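Long-range contact in serine proteinase inhibitor 1 (Myxoma virus, PDB 6BJ5), which inhibits serine proteases as a member of the poxvirus serpins and is important in the virulence of the virus: residues B[14-19]-B[30-35]. Sequence-based numbering, arbitrary orientation.
Sequences KPFMFL and FMGTIT
In the beta hairpin of strands 16-22 and 27-34, within the C-terminal piece of this serpin, Phe18 faces Gly32 and Phe16 faces Ile34 as antiparallel hydrogen-bonded pairs. Each pair makes both backbone bonds, Phe18 N to Gly32 O being nearly straight (2.9 Å, 169° at the hydrogen). Glycine suits its place because, having no side chain, it lets the Phe18 ring lie directly over its backbone, with Gly32 CA 4.0 Å from the Phe18 ring centroid in a CH-pi contact over the face. The ring gets there because CG sits between the backbone N and the carbonyl carbon (chi1 66°), which turns it over the partner strand. Phe16 adopts the same torsion, but the residue it meets is branched: Ile34 CB stands over the face of the Phe16 ring, and Ile34 CD1 comes to 3.4 Å from Phe16 CZ. That methyl also reaches Phe18 CE2 at 3.9 Å, so it touches both rings, and Phe251 of the other chain, the larger remainder of the same protein, packs on Phe18 and Ile34. On the reverse face flexible methionines do the packing. Met17 CE meets Met31 CE at 4.0 Å and also touches Thr33 CG2, while Met31 CG lies 3.7 Å from Leu19 CD2. The sheet runs on into the other chain by antiparallel pairing. At the hairpin's open end, Pro15 CB packs on Thr35 CA, 3.8 Å away. Lying C-terminal to the predicted reactive bond, this is the antiparallel hairpin characteristic of beta-sheet B in the serpin fold.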
ATOM      1  N   LYS B  14      18.523  -9.862  -7.491  1.00 23.01           N
ATOM      2  CA  LYS B  14      17.650 -11.019  -7.397  1.00 26.90           C
ATOM      3  C   LYS B  14      16.353 -10.533  -6.753  1.00 27.75           C
ATOM      4  O   LYS B  14      16.330  -9.415  -6.216  1.00 24.57           O
ATOM      5  CB  LYS B  14      18.325 -12.141  -6.595  1.00 21.85           C
ATOM      6  CG  LYS B  14      19.040 -11.707  -5.314  1.00 31.07           C
ATOM      7  CD  LYS B  14      19.566 -12.927  -4.542  1.00 29.62           C
ATOM      8  CE  LYS B  14      20.377 -12.551  -3.294  1.00 33.84           C
ATOM      9  NZ  LYS B  14      21.616 -11.791  -3.640  1.00 43.57           N
ATOM     10  N   PRO B  15      15.268 -11.309  -6.786  1.00 22.88           N
ATOM     11  CA  PRO B  15      14.008 -10.838  -6.190  1.00 32.80           C
ATOM     12  C   PRO B  15      14.187 -10.323  -4.774  1.00 32.03           C
ATOM     13  O   PRO B  15      14.877 -10.928  -3.947  1.00 40.57           O
ATOM     14  CB  PRO B  15      13.110 -12.080  -6.228  1.00 31.96           C
ATOM     15  CG  PRO B  15      13.571 -12.820  -7.402  1.00 27.35           C
ATOM     16  CD  PRO B  15      15.083 -12.601  -7.468  1.00 24.64           C
ATOM     17  N   PHE B  16      13.583  -9.171  -4.504  1.00 31.34           N
ATOM     18  CA  PHE B  16      13.760  -8.510  -3.223  1.00 33.64           C
ATOM     19  C   PHE B  16      12.452  -7.860  -2.794  1.00 29.17           C
ATOM     20  O   PHE B  16      11.448  -7.890  -3.510  1.00 34.97           O
ATOM     21  CB  PHE B  16      14.901  -7.496  -3.282  1.00 23.95           C
ATOM     22  CG  PHE B  16      14.653  -6.348  -4.218  1.00 22.71           C
ATOM     23  CD1 PHE B  16      14.023  -5.198  -3.774  1.00 19.93           C
ATOM     24  CD2 PHE B  16      15.087  -6.405  -5.538  1.00 18.44           C
ATOM     25  CE1 PHE B  16      13.827  -4.126  -4.625  1.00 20.49           C
ATOM     26  CE2 PHE B  16      14.881  -5.340  -6.393  1.00 25.14           C
ATOM     27  CZ  PHE B  16      14.249  -4.192  -5.938  1.00 11.65           C
ATOM     28  N   MET B  17      12.459  -7.325  -1.579  1.00 25.54           N
ATOM     29  CA  MET B  17      11.293  -6.696  -0.980  1.00 33.81           C
ATOM     30  C   MET B  17      11.656  -5.289  -0.527  1.00 36.35           C
ATOM     31  O   MET B  17      12.769  -5.053  -0.043  1.00 29.26           O
ATOM     32  CB  MET B  17      10.771  -7.527   0.215  1.00 26.12           C
ATOM     33  CG  MET B  17       9.642  -6.850   0.974  1.00 33.19           C
ATOM     34  SD  MET B  17       8.992  -7.803   2.353  1.00 30.11           S
ATOM     35  CE  MET B  17       7.954  -8.977   1.510  1.00 17.84           C
ATOM     36  N   PHE B  18      10.723  -4.348  -0.682  1.00 22.38           N
ATOM     37  CA  PHE B  18      10.924  -3.035  -0.095  1.00 23.08           C
ATOM     38  C   PHE B  18       9.690  -2.646   0.710  1.00 17.17           C
ATOM     39  O   PHE B  18       8.568  -3.077   0.427  1.00 20.31           O
ATOM     40  CB  PHE B  18      11.260  -1.967  -1.149  1.00 18.98           C
ATOM     41  CG  PHE B  18      10.140  -1.698  -2.091  1.00 25.80           C
ATOM     42  CD1 PHE B  18       9.187  -0.749  -1.789  1.00 22.18           C
ATOM     43  CD2 PHE B  18      10.020  -2.421  -3.257  1.00 17.58           C
ATOM     44  CE1 PHE B  18       8.145  -0.531  -2.622  1.00 26.32           C
ATOM     45  CE2 PHE B  18       8.978  -2.196  -4.088  1.00 25.53           C
ATOM     46  CZ  PHE B  18       8.031  -1.254  -3.773  1.00 25.45           C
ATOM     47  N   LEU B  19       9.925  -1.812   1.717  1.00 17.39           N
ATOM     48  CA  LEU B  19       8.904  -1.327   2.631  1.00 18.49           C
ATOM     49  C   LEU B  19       9.184   0.153   2.787  1.00 25.74           C
ATOM     50  O   LEU B  19      10.309   0.533   3.125  1.00 34.56           O
ATOM     51  CB  LEU B  19       9.014  -2.031   3.983  1.00 23.44           C
ATOM     52  CG  LEU B  19       8.926  -3.553   3.922  1.00 29.37           C
ATOM     53  CD1 LEU B  19      10.095  -4.119   4.678  1.00 40.43           C
ATOM     54  CD2 LEU B  19       7.682  -3.997   4.576  1.00 21.15           C
ATOM     55  N   PHE B  30       3.917   1.951   2.223  1.00 20.24           N
ATOM     56  CA  PHE B  30       3.952   1.198   0.980  1.00 22.03           C
ATOM     57  C   PHE B  30       4.892   0.011   1.110  1.00 26.43           C
ATOM     58  O   PHE B  30       5.899   0.060   1.822  1.00 23.36           O
ATOM     59  CB  PHE B  30       4.413   2.052  -0.215  1.00 19.40           C
ATOM     60  CG  PHE B  30       3.516   3.215  -0.514  1.00 21.75           C
ATOM     61  CD1 PHE B  30       2.365   3.031  -1.257  1.00 23.62           C
ATOM     62  CD2 PHE B  30       3.804   4.483  -0.033  1.00 24.60           C
ATOM     63  CE1 PHE B  30       1.514   4.102  -1.540  1.00 29.63           C
ATOM     64  CE2 PHE B  30       2.965   5.555  -0.310  1.00 36.18           C
ATOM     65  CZ  PHE B  30       1.817   5.367  -1.071  1.00 28.51           C
ATOM     66  N   MET B  31       4.584  -1.025   0.338  1.00 19.94           N
ATOM     67  CA  MET B  31       5.367  -2.237   0.245  1.00 13.94           C
ATOM     68  C   MET B  31       5.353  -2.722  -1.188  1.00 26.81           C
ATOM     69  O   MET B  31       4.426  -2.435  -1.953  1.00 22.82           O
ATOM     70  CB  MET B  31       4.760  -3.399   1.000  1.00 14.90           C
ATOM     71  CG  MET B  31       4.709  -3.407   2.454  1.00 27.51           C
ATOM     72  SD  MET B  31       3.854  -4.983   2.640  1.00 28.16           S
ATOM     73  CE  MET B  31       5.178  -6.149   2.311  1.00 35.16           C
ATOM     74  N   GLY B  32       6.329  -3.566  -1.502  1.00 28.40           N
ATOM     75  CA  GLY B  32       6.285  -4.293  -2.750  1.00 24.79           C
ATOM     76  C   GLY B  32       7.365  -5.342  -2.831  1.00 16.83           C
ATOM     77  O   GLY B  32       8.370  -5.286  -2.114  1.00 21.89           O
ATOM     78  N   THR B  33       7.147  -6.298  -3.731  1.00 21.28           N
ATOM     79  CA  THR B  33       8.172  -7.260  -4.111  1.00 26.97           C
ATOM     80  C   THR B  33       8.474  -7.085  -5.586  1.00 35.73           C
ATOM     81  O   THR B  33       7.574  -6.820  -6.391  1.00 29.95           O
ATOM     82  CB  THR B  33       7.764  -8.699  -3.875  1.00 18.83           C
ATOM     83  OG1 THR B  33       6.475  -8.917  -4.450  1.00 21.99           O
ATOM     84  CG2 THR B  33       7.732  -8.977  -2.394  1.00 23.63           C
ATOM     85  N   ILE B  34       9.749  -7.230  -5.921  1.00 38.95           N
ATOM     86  CA  ILE B  34      10.256  -7.106  -7.280  1.00 28.61           C
ATOM     87  C   ILE B  34      10.967  -8.404  -7.650  1.00 28.51           C
ATOM     88  O   ILE B  34      12.064  -8.678  -7.149  1.00 23.89           O
ATOM     89  CB  ILE B  34      11.177  -5.893  -7.386  1.00 15.57           C
ATOM     90  CG1 ILE B  34      10.314  -4.661  -7.248  1.00 12.94           C
ATOM     91  CG2 ILE B  34      11.933  -5.868  -8.674  1.00 23.38           C
ATOM     92  CD1 ILE B  34      11.120  -3.472  -7.114  1.00 37.23           C
ATOM     93  N   THR B  35      10.351  -9.201  -8.532  1.00 23.70           N
ATOM     94  CA  THR B  35      10.886 -10.497  -8.928  1.00 32.65           C
ATOM     95  C   THR B  35      11.388 -10.538 -10.366  1.00 39.78           C
ATOM     96  O   THR B  35      11.938 -11.563 -10.783  1.00 45.21           O
ATOM     97  CB  THR B  35       9.812 -11.593  -8.780  1.00 36.92           C
ATOM     98  OG1 THR B  35       8.757 -11.342  -9.713  1.00 36.40           O
ATOM     99  CG2 THR B  35       9.225 -11.648  -7.383  1.00 45.65           C
TER